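Local coordinates for protein imidazoleglycerol-phosphate dehydratase (Staphylococcus aureus subsp. aureus, PDB 2AE8) that catalyses the manganese-dependent dehydration of imidazoleglycerol phosphate to 3-(imidazol-4-yl)-2-oxopropyl phosphate in the sixth step of histidine biosynthesis, at residues S54-G59 and L69-S74; L78-Q83 and I99-L104; L142-S147 and E159-F164; I178-G183 and E191-A196. All coordinates share one frame; numbering follows the deposited sequence.

Contact 1 of 4, residues S54-G59 and L69-S74; sequences SHINTG and LFTFHS
The hydroxyl of Ser54 presses against Thr71 while it holds a polar partner elsewhere. Ser54 OG lies 3.4 Å from Thr71 CG2 and is hydrogen bonded to the backbone N of Leu78. It ties the residue just before strand 55-57 to strand 77-82 while its flank rests on a methyl. Placed beside its own backbone N (chi1 -72°), Ser54 OG also lies 3.5 Å from Thr71 CB. Thr71 OG1 stands 3.8 Å from Ser54 OG. It is hydrogen bonded to the carbonyl O of Thr68, one turn back in the helix. With OG1 held there, CG2 is the branch of Thr71 that meets the strand. Ile56 reaches the same methyl tip to tip, with its CD1 3.9 Å from Thr71 CG2. The contact belongs to a beta-alpha-beta unit made of strand 55-57, helix 61-74 and strand 77-82. The two strands are parallel neighbours in one sheet, and Thr71 also touches Leu78 in the second strand. Near the helix end, Phe70 O accepts two bonds. Ser74 N lies 2.9 Å from Phe70 O, and Ser74 OG donates to the same Phe70 O at 2.7 Å from above the carbonyl plane. Ser74 OG is also hydrogen bonded to Leu76 N. Residues Leu69 to His73 probably belong to the substrate site, as in relatives, and His73 packs on Tyr118 of a neighbouring subunit.

Contact 2 of 4, residues L78-Q83 and I99-L104; sequences LNIEAQ and IVIGQL
Ile101 has the most surface buried here, and it meets both Leu78 and Ile80 with the end of its chain. It points from helix 90-111 toward strand 77-82. With CG1 turned beside the backbone N (chi1 -67°) and the chain extended beyond it, CD1 is carried across the gap. The reach matters, because the nearest CA atoms, those of Leu78 and Ile101, are 9.0 Å apart.

Leu78 receives this methyl with both of its own. Ile101 CD1 is 3.9 Å from Leu78 CD1. The other methyl, Leu78 CD2, is 4.2 Å from Ile101 CD1 and stands equally far from Ile101 CG1. The two side chains cross at about a right angle, and both methyls of Leu78 meet the end of Ile101. Ile80, two residues on and on the same side of the strand, makes the looser touch. Its CD1 is 4.4 Å from Ile101 CD1.

All three side chains are buried, and only carbon atoms meet between them. Leu78 also packs on Ile45, Phe70 and Thr71, and Ile80 packs on Leu67. Glu81 belongs to the other side of the strand and is hydrogen bonded to Asn57. The contact is the helix-on-sheet packing of the first half-domain of the beta-alpha-beta sandwich, in which helices 61-74 and 90-111 cover one side of a four-stranded mixed sheet.

Contact 3 of 4, residues L142-S147 and E159-F164; sequences LSFNAS and ELVEEF
Leu142 opens the contact with a light touch, its CD2 4.5 Å from the carbonyl O of Glu162. Ser143 turns away from the helix. Its OG accepts a hydrogen bond from Asn145 ND2 at 2.9 Å. Phe144 carries most of the contact. It swings its ring away from its own backbone N (chi1 -172°), out to the helix. Glu162 is laid over one ring face. Its CB stands 3.8 Å from the centroid of the Phe144 ring and 10° off the normal, a CH-pi contact. Glu162 CG is 3.6 Å from Phe144 CG, toward the rim. The carboxylate runs out past the rim, with Glu162 CD 3.5 Å from Phe144 CD2 and its plane only 11° from the ring plane. Glu162 OE2 forms a salt bridge with Arg166. Strand 142-145 and helix 159-164 run nearly antiparallel, 10.1 Å apart at their axes, as the first strand and the helix of a beta-alpha-beta unit that strand 175-182 completes. Phe144 CZ also meets Val161 CG1 at 4.2 Å. Next, Asn145 ND2 has a second bond, to Ile178 O. On the helix, Glu163, a manganese ligand, points away from this strand and packs on His188 of a neighbouring subunit.

Contact 4 of 4, residues I178-G183 and E191-A196; sequences IDLIRG and EAIFKA. With MG (magnesium ion), chain L.
Helix 186-205, which carries part of the metal site, is seated on its sheet by Ile193 against Ile178 and Leu180. At the metal end, Glu191 OE1 binds the magnesium ion at 2.1 Å. Its other oxygen, Glu191 OE2, stays 3.4 Å from the same ion, so the carboxylate binds through one oxygen. A stretched chain (chi1 -180°) carries the Glu191 carboxylate well clear of the helix. His187 of this chain and His92 of a neighbouring subunit bind the same ion, so the site lies between chains. Manganese is the cofactor of the enzyme. Ile193 leaves the helix on the side facing the strand. Its CG2 is 3.8 Å from Ile178 CG2 and 4.1 Å from Ile178 CD1. The two isoleucines cross at about a right angle. This is the closing part of the second half-domain, where helix 186-205 covers the sheet that holds strand 175-182. Leu180 makes a looser contact, with its CG 4.5 Å from Ile193 CD1. Just past it the chain turns a corner at Ile181. Ile181 and Arg182 both face Leu129, a classic beta bulge. Arg182 then forms a salt bridge with Asp179 of a neighbouring subunit. Asp179 of this chain points away from the helix and has a salt bridge with Arg131.

In the fold
Contacts 1 and 2 lie in the first half-domain, contacts 3 and 4 in the second. Contacts 1 and 3 each join the first strand of a beta-alpha-beta unit to its helix. Contacts 2 and 4 each join the last strand of a half-domain to the helix that follows. Contacts 2 and 4 are buried and aliphatic, though helix 186-205 of contact 4 also carries the metal ligand Glu191. Contact 1 is a surface contact with hydroxyls, and contact 3 is partly buried and lays a glutamate chain on a ring. Strands 55-57 and 77-82 pair between contacts 1 and 2, as 141-145 and 175-182 do between 3 and 4. Ile101 touches Phe164, and Leu69 touches Glu191, across the halves.

Contact 1 of 4, residues S54-G59 and L69-S74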
# COMPACT_ATOMS: atom_id res chain seq x y z
N SER B 54 20.27 -54.77 -13.28
CA SER B 54 19.61 -53.87 -14.23
C SER B 54 20.60 -53.41 -15.26
O SER B 54 21.76 -53.18 -14.95
CB SER B 54 19.02 -52.66 -13.51
OG SER B 54 17.88 -53.02 -12.74
N HIS B 55 20.14 -53.26 -16.50
CA HIS B 55 20.96 -52.71 -17.57
C HIS B 55 20.20 -51.55 -18.19
O HIS B 55 19.21 -51.75 -18.89
CB HIS B 55 21.28 -53.76 -18.64
CG HIS B 55 21.76 -53.17 -19.93
ND1 HIS B 55 23.08 -52.86 -20.16
CD2 HIS B 55 21.09 -52.82 -21.05
CE1 HIS B 55 23.21 -52.35 -21.37
NE2 HIS B 55 22.02 -52.31 -21.94
N ILE B 56 20.66 -50.33 -17.92
CA ILE B 56 19.92 -49.15 -18.35
C ILE B 56 20.70 -48.33 -19.38
O ILE B 56 21.72 -47.72 -19.08
CB ILE B 56 19.48 -48.31 -17.13
CG1 ILE B 56 18.49 -49.13 -16.29
CG2 ILE B 56 18.84 -46.99 -17.60
CD1 ILE B 56 18.48 -48.81 -14.83
N ASN B 57 20.19 -48.34 -20.61
CA ASN B 57 20.82 -47.64 -21.72
C ASN B 57 19.81 -46.78 -22.46
O ASN B 57 19.33 -47.15 -23.55
CB ASN B 57 21.47 -48.64 -22.68
CG ASN B 57 22.22 -47.95 -23.82
OD1 ASN B 57 22.78 -46.87 -23.64
ND2 ASN B 57 22.23 -48.58 -24.99
N THR B 58 19.47 -45.63 -21.86
CA THR B 58 18.45 -44.72 -22.42
C THR B 58 18.99 -43.80 -23.49
O THR B 58 18.23 -43.23 -24.28
CB THR B 58 17.83 -43.81 -21.33
OG1 THR B 58 18.83 -42.87 -20.88
CG2 THR B 58 17.32 -44.62 -20.14
N GLY B 59 20.31 -43.62 -23.50
CA GLY B 59 20.94 -42.61 -24.34
C GLY B 59 20.93 -41.22 -23.73
O GLY B 59 21.28 -40.24 -24.40
N LEU B 69 18.79 -45.35 -9.80
CA LEU B 69 18.28 -45.09 -8.45
C LEU B 69 16.90 -45.71 -8.22
O LEU B 69 16.64 -46.32 -7.17
CB LEU B 69 18.24 -43.57 -8.19
CG LEU B 69 19.58 -42.95 -7.79
CD1 LEU B 69 19.54 -41.45 -8.03
CD2 LEU B 69 19.94 -43.25 -6.31
N PHE B 70 16.03 -45.54 -9.21
CA PHE B 70 14.70 -46.14 -9.18
C PHE B 70 14.80 -47.66 -8.94
O PHE B 70 14.12 -48.21 -8.06
CB PHE B 70 13.97 -45.84 -10.50
CG PHE B 70 12.69 -46.61 -10.68
CD1 PHE B 70 11.48 -46.12 -10.18
CD2 PHE B 70 12.68 -47.83 -11.37
CE1 PHE B 70 10.28 -46.84 -10.34
CE2 PHE B 70 11.50 -48.56 -11.54
CZ PHE B 70 10.30 -48.06 -11.02
N THR B 71 15.66 -48.33 -9.70
CA THR B 71 15.76 -49.79 -9.56
C THR B 71 16.15 -50.19 -8.17
O THR B 71 15.50 -51.04 -7.56
CB THR B 71 16.68 -50.45 -10.61
OG1 THR B 71 18.02 -49.98 -10.48
CG2 THR B 71 16.19 -50.16 -11.99
N PHE B 72 17.18 -49.54 -7.62
CA PHE B 72 17.66 -49.87 -6.27
C PHE B 72 16.62 -49.60 -5.19
O PHE B 72 16.43 -50.41 -4.28
CB PHE B 72 18.95 -49.09 -5.95
CG PHE B 72 19.55 -49.43 -4.62
CD1 PHE B 72 20.53 -50.41 -4.52
CD2 PHE B 72 19.13 -48.78 -3.45
CE1 PHE B 72 21.09 -50.74 -3.28
CE2 PHE B 72 19.68 -49.10 -2.21
CZ PHE B 72 20.66 -50.08 -2.12
N HIS B 73 15.96 -48.45 -5.28
CA HIS B 73 15.04 -48.04 -4.21
C HIS B 73 13.64 -48.63 -4.28
O HIS B 73 12.96 -48.68 -3.26
CB HIS B 73 14.98 -46.51 -4.09
CG HIS B 73 16.25 -45.93 -3.58
ND1 HIS B 73 16.55 -45.88 -2.23
CD2 HIS B 73 17.34 -45.43 -4.22
CE1 HIS B 73 17.75 -45.35 -2.07
NE2 HIS B 73 18.25 -45.07 -3.25
N SER B 74 13.21 -49.04 -5.48
CA SER B 74 11.92 -49.72 -5.66
C SER B 74 12.01 -51.25 -5.47
O SER B 74 10.99 -51.90 -5.24
CB SER B 74 11.34 -49.45 -7.05
OG SER B 74 12.13 -50.04 -8.08

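Contact 2 of 4, residues L78-Q83 and I99-L104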
# COMPACT_ATOMS: atom_id res chain seq x y z
N LEU B 78 15.16 -53.13 -13.87
CA LEU B 78 14.87 -52.52 -15.16
C LEU B 78 15.94 -52.87 -16.16
O LEU B 78 17.13 -52.79 -15.87
CB LEU B 78 14.83 -50.99 -15.03
CG LEU B 78 13.50 -50.25 -14.99
CD1 LEU B 78 13.79 -48.76 -14.83
CD2 LEU B 78 12.70 -50.50 -16.27
N ASN B 79 15.50 -53.25 -17.35
CA ASN B 79 16.41 -53.35 -18.47
C ASN B 79 15.89 -52.53 -19.62
O ASN B 79 14.81 -52.78 -20.14
CB ASN B 79 16.66 -54.81 -18.85
CG ASN B 79 17.44 -55.54 -17.79
OD1 ASN B 79 18.66 -55.56 -17.81
ND2 ASN B 79 16.74 -56.09 -16.80
N ILE B 80 16.68 -51.53 -20.00
CA ILE B 80 16.26 -50.61 -21.03
C ILE B 80 17.28 -50.55 -22.13
O ILE B 80 18.47 -50.35 -21.89
CB ILE B 80 16.02 -49.18 -20.46
CG1 ILE B 80 14.99 -49.22 -19.32
CG2 ILE B 80 15.59 -48.23 -21.58
CD1 ILE B 80 14.70 -47.88 -18.67
N GLU B 81 16.80 -50.72 -23.35
CA GLU B 81 17.61 -50.49 -24.52
C GLU B 81 16.88 -49.52 -25.43
O GLU B 81 15.82 -49.84 -25.96
CB GLU B 81 17.94 -51.80 -25.23
CG GLU B 81 19.15 -52.51 -24.64
CD GLU B 81 20.45 -51.81 -24.99
OE1 GLU B 81 20.49 -51.11 -26.02
OE2 GLU B 81 21.42 -51.95 -24.23
N ALA B 82 17.44 -48.32 -25.56
CA ALA B 82 16.86 -47.29 -26.41
C ALA B 82 17.78 -47.02 -27.59
O ALA B 82 19.00 -47.07 -27.45
CB ALA B 82 16.62 -46.03 -25.61
N GLN B 83 17.17 -46.76 -28.75
CA GLN B 83 17.91 -46.44 -29.98
C GLN B 83 17.26 -45.25 -30.66
O GLN B 83 16.04 -45.07 -30.60
CB GLN B 83 17.97 -47.64 -30.95
CG GLN B 83 18.31 -49.01 -30.33
CD GLN B 83 19.65 -49.05 -29.59
OE1 GLN B 83 19.75 -49.64 -28.51
NE2 GLN B 83 20.68 -48.42 -30.17
N ILE B 99 6.24 -43.64 -20.28
CA ILE B 99 4.98 -44.26 -20.70
C ILE B 99 5.07 -45.82 -20.60
O ILE B 99 4.18 -46.47 -20.04
CB ILE B 99 4.64 -43.83 -22.13
CG1 ILE B 99 4.13 -42.38 -22.17
CG2 ILE B 99 3.62 -44.81 -22.78
CD1 ILE B 99 3.99 -41.81 -23.60
N VAL B 100 6.16 -46.38 -21.12
CA VAL B 100 6.35 -47.84 -21.12
C VAL B 100 6.50 -48.39 -19.72
O VAL B 100 5.89 -49.41 -19.39
CB VAL B 100 7.55 -48.25 -22.00
CG1 VAL B 100 7.88 -49.77 -21.84
CG2 VAL B 100 7.26 -47.91 -23.46
N ILE B 101 7.30 -47.72 -18.89
CA ILE B 101 7.43 -48.11 -17.49
C ILE B 101 6.08 -48.07 -16.79
O ILE B 101 5.75 -48.99 -16.06
CB ILE B 101 8.49 -47.28 -16.73
CG1 ILE B 101 9.89 -47.59 -17.27
CG2 ILE B 101 8.44 -47.57 -15.24
CD1 ILE B 101 11.00 -46.73 -16.69
N GLY B 102 5.29 -47.03 -17.03
CA GLY B 102 3.95 -46.95 -16.44
C GLY B 102 3.07 -48.12 -16.87
O GLY B 102 2.37 -48.72 -16.05
N GLN B 103 3.10 -48.42 -18.17
CA GLN B 103 2.29 -49.50 -18.75
C GLN B 103 2.70 -50.87 -18.20
O GLN B 103 1.85 -51.71 -17.88
CB GLN B 103 2.40 -49.49 -20.28
CG GLN B 103 1.56 -48.39 -20.95
CD GLN B 103 1.86 -48.23 -22.44
OE1 GLN B 103 2.87 -48.71 -22.95
NE2 GLN B 103 0.98 -47.53 -23.12
N LEU B 104 4.01 -51.10 -18.09
CA LEU B 104 4.51 -52.36 -17.53
C LEU B 104 4.17 -52.47 -16.05
O LEU B 104 3.81 -53.56 -15.56
CB LEU B 104 6.01 -52.51 -17.77
CG LEU B 104 6.39 -52.61 -19.25
CD1 LEU B 104 7.92 -52.60 -19.38
CD2 LEU B 104 5.77 -53.87 -19.94

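Contact 3 of 4, residues L142-S147 and E159-F164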
# COMPACT_ATOMS: atom_id res chain seq x y z
N LEU B 142 -1.68 -37.31 -10.87
CA LEU B 142 -0.41 -36.78 -10.34
C LEU B 142 -0.57 -35.34 -9.87
O LEU B 142 -0.99 -34.47 -10.65
CB LEU B 142 0.67 -36.79 -11.42
CG LEU B 142 2.01 -36.15 -11.06
CD1 LEU B 142 2.76 -36.86 -9.90
CD2 LEU B 142 2.90 -36.02 -12.28
N SER B 143 -0.16 -35.09 -8.63
CA SER B 143 -0.01 -33.74 -8.11
C SER B 143 1.49 -33.48 -7.93
O SER B 143 2.12 -34.02 -7.03
CB SER B 143 -0.78 -33.61 -6.80
OG SER B 143 -0.65 -32.32 -6.27
N PHE B 144 2.06 -32.69 -8.85
CA PHE B 144 3.50 -32.45 -8.87
C PHE B 144 3.77 -31.04 -8.36
O PHE B 144 3.39 -30.07 -9.01
CB PHE B 144 4.02 -32.60 -10.31
CG PHE B 144 5.53 -32.55 -10.42
CD1 PHE B 144 6.27 -33.72 -10.33
CD2 PHE B 144 6.20 -31.33 -10.58
CE1 PHE B 144 7.66 -33.69 -10.43
CE2 PHE B 144 7.58 -31.29 -10.68
CZ PHE B 144 8.31 -32.47 -10.61
N ASN B 145 4.40 -30.93 -7.21
CA ASN B 145 4.53 -29.63 -6.53
C ASN B 145 5.98 -29.45 -6.16
O ASN B 145 6.37 -29.72 -5.02
CB ASN B 145 3.69 -29.64 -5.26
CG ASN B 145 2.25 -30.04 -5.53
OD1 ASN B 145 1.46 -29.23 -6.00
ND2 ASN B 145 1.91 -31.30 -5.24
N ALA B 146 6.80 -29.07 -7.14
CA ALA B 146 8.23 -28.93 -6.97
C ALA B 146 8.76 -27.93 -7.99
O ALA B 146 8.75 -28.20 -9.19
CB ALA B 146 8.92 -30.29 -7.15
N SER B 147 9.20 -26.77 -7.51
CA SER B 147 9.84 -25.78 -8.37
C SER B 147 11.32 -26.03 -8.29
O SER B 147 11.95 -25.75 -7.27
CB SER B 147 9.53 -24.36 -7.87
OG SER B 147 8.13 -24.15 -7.83
N GLU B 159 12.81 -29.53 -16.80
CA GLU B 159 11.37 -29.67 -17.06
C GLU B 159 10.93 -31.11 -17.43
O GLU B 159 9.75 -31.43 -17.38
CB GLU B 159 10.85 -28.66 -18.10
CG GLU B 159 11.29 -28.90 -19.54
CD GLU B 159 10.73 -27.85 -20.50
OE1 GLU B 159 10.15 -26.82 -20.03
OE2 GLU B 159 10.87 -28.04 -21.73
N LEU B 160 11.91 -31.96 -17.78
CA LEU B 160 11.62 -33.34 -18.17
C LEU B 160 11.25 -34.20 -16.98
O LEU B 160 10.61 -35.22 -17.14
CB LEU B 160 12.84 -33.97 -18.84
CG LEU B 160 13.14 -33.38 -20.22
CD1 LEU B 160 14.45 -33.97 -20.75
CD2 LEU B 160 11.97 -33.60 -21.16
N VAL B 161 11.67 -33.79 -15.78
CA VAL B 161 11.39 -34.56 -14.57
C VAL B 161 9.87 -34.73 -14.37
O VAL B 161 9.36 -35.86 -14.17
CB VAL B 161 12.03 -33.90 -13.33
CG1 VAL B 161 11.60 -34.60 -12.07
CG2 VAL B 161 13.54 -33.90 -13.44
N GLU B 162 9.13 -33.63 -14.45
CA GLU B 162 7.67 -33.72 -14.32
C GLU B 162 7.05 -34.52 -15.48
O GLU B 162 6.12 -35.30 -15.29
CB GLU B 162 7.04 -32.33 -14.26
CG GLU B 162 5.54 -32.33 -13.99
CD GLU B 162 4.98 -30.91 -13.87
OE1 GLU B 162 5.76 -29.95 -14.08
OE2 GLU B 162 3.77 -30.77 -13.59
N GLU B 163 7.56 -34.32 -16.70
CA GLU B 163 7.07 -35.12 -17.84
C GLU B 163 7.25 -36.63 -17.63
O GLU B 163 6.37 -37.40 -18.02
CB GLU B 163 7.75 -34.68 -19.14
CG GLU B 163 7.55 -33.19 -19.42
CD GLU B 163 6.08 -32.76 -19.29
OE1 GLU B 163 5.74 -31.96 -18.37
OE2 GLU B 163 5.26 -33.25 -20.09
N PHE B 164 8.36 -37.03 -17.01
CA PHE B 164 8.64 -38.44 -16.75
C PHE B 164 7.65 -39.00 -15.74
O PHE B 164 7.04 -40.05 -15.97
CB PHE B 164 10.06 -38.65 -16.24
CG PHE B 164 10.36 -40.08 -15.87
CD1 PHE B 164 10.63 -41.02 -16.88
CD2 PHE B 164 10.34 -40.50 -14.55
CE1 PHE B 164 10.89 -42.36 -16.56
CE2 PHE B 164 10.58 -41.84 -14.22
CZ PHE B 164 10.85 -42.77 -15.23

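Contact 4 of 4, residues I178-G183 and E191-A196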
# COMPACT_ATOMS: atom_id res chain seq x y z
N ILE B 178 3.73 -35.58 -5.33
CA ILE B 178 5.15 -35.28 -5.16
C ILE B 178 5.29 -33.85 -4.64
O ILE B 178 4.75 -32.90 -5.24
CB ILE B 178 5.91 -35.44 -6.50
CG1 ILE B 178 5.92 -36.92 -6.94
CG2 ILE B 178 7.32 -34.84 -6.40
CD1 ILE B 178 6.54 -37.19 -8.29
N ASP B 179 6.00 -33.70 -3.53
CA ASP B 179 6.16 -32.39 -2.87
C ASP B 179 7.63 -32.16 -2.53
O ASP B 179 8.24 -32.96 -1.81
CB ASP B 179 5.35 -32.33 -1.57
CG ASP B 179 3.87 -32.04 -1.80
OD1 ASP B 179 3.55 -30.88 -2.16
OD2 ASP B 179 3.00 -32.94 -1.59
N LEU B 180 8.19 -31.07 -3.04
CA LEU B 180 9.50 -30.63 -2.62
C LEU B 180 9.27 -29.73 -1.43
O LEU B 180 8.81 -28.60 -1.60
CB LEU B 180 10.16 -29.81 -3.73
CG LEU B 180 11.56 -30.12 -4.23
CD1 LEU B 180 12.16 -28.85 -4.88
CD2 LEU B 180 12.49 -30.71 -3.19
N ILE B 181 9.57 -30.20 -0.23
CA ILE B 181 9.31 -29.42 0.98
C ILE B 181 10.29 -28.25 1.08
O ILE B 181 9.90 -27.15 1.45
CB ILE B 181 9.30 -30.29 2.25
CG1 ILE B 181 8.12 -31.28 2.16
CG2 ILE B 181 9.23 -29.40 3.51
CD1 ILE B 181 8.36 -32.51 2.92
N ARG B 182 11.55 -28.51 0.75
CA ARG B 182 12.56 -27.46 0.59
C ARG B 182 13.61 -27.95 -0.40
O ARG B 182 13.78 -29.15 -0.58
CB ARG B 182 13.17 -27.04 1.94
CG ARG B 182 13.83 -28.16 2.75
CD ARG B 182 14.41 -27.59 4.08
NE ARG B 182 13.31 -27.03 4.87
CZ ARG B 182 12.63 -27.69 5.79
NH1 ARG B 182 12.96 -28.94 6.11
NH2 ARG B 182 11.63 -27.09 6.40
N GLY B 183 14.29 -27.02 -1.06
CA GLY B 183 15.31 -27.40 -2.02
C GLY B 183 16.48 -26.45 -1.95
O GLY B 183 16.72 -25.82 -0.91
N GLU B 191 17.06 -35.87 -7.37
CA GLU B 191 17.45 -37.13 -6.75
C GLU B 191 16.57 -37.49 -5.56
O GLU B 191 16.11 -38.63 -5.46
CB GLU B 191 18.93 -37.12 -6.36
CG GLU B 191 19.40 -38.40 -5.72
CD GLU B 191 20.89 -38.64 -5.89
OE1 GLU B 191 21.59 -37.83 -6.53
OE2 GLU B 191 21.37 -39.67 -5.37
N ALA B 192 16.32 -36.55 -4.65
CA ALA B 192 15.39 -36.80 -3.54
C ALA B 192 14.01 -37.25 -4.03
O ALA B 192 13.41 -38.17 -3.48
CB ALA B 192 15.26 -35.55 -2.63
N ILE B 193 13.51 -36.60 -5.09
CA ILE B 193 12.21 -36.97 -5.67
C ILE B 193 12.21 -38.41 -6.25
O ILE B 193 11.30 -39.19 -5.99
CB ILE B 193 11.77 -35.97 -6.75
CG1 ILE B 193 11.42 -34.59 -6.13
CG2 ILE B 193 10.57 -36.52 -7.58
CD1 ILE B 193 11.29 -33.50 -7.18
N PHE B 194 13.24 -38.74 -7.03
CA PHE B 194 13.37 -40.11 -7.55
C PHE B 194 13.52 -41.14 -6.44
O PHE B 194 12.87 -42.18 -6.49
CB PHE B 194 14.53 -40.23 -8.54
CG PHE B 194 14.15 -39.98 -9.96
CD1 PHE B 194 13.66 -41.01 -10.76
CD2 PHE B 194 14.26 -38.70 -10.50
CE1 PHE B 194 13.29 -40.79 -12.08
CE2 PHE B 194 13.90 -38.44 -11.85
CZ PHE B 194 13.41 -39.50 -12.65
N LYS B 195 14.33 -40.85 -5.43
CA LYS B 195 14.48 -41.76 -4.30
C LYS B 195 13.17 -41.97 -3.55
O LYS B 195 12.77 -43.11 -3.27
CB LYS B 195 15.59 -41.30 -3.33
CG LYS B 195 17.05 -41.44 -3.87
CD LYS B 195 18.13 -41.06 -2.81
CE LYS B 195 18.00 -41.88 -1.50
NZ LYS B 195 19.20 -41.70 -0.60
N ALA B 196 12.48 -40.88 -3.23
CA ALA B 196 11.23 -40.96 -2.49
C ALA B 196 10.13 -41.67 -3.27
O ALA B 196 9.42 -42.47 -2.71
CB ALA B 196 10.77 -39.56 -2.05
MG MG L . 23.22 -38.18 -7.82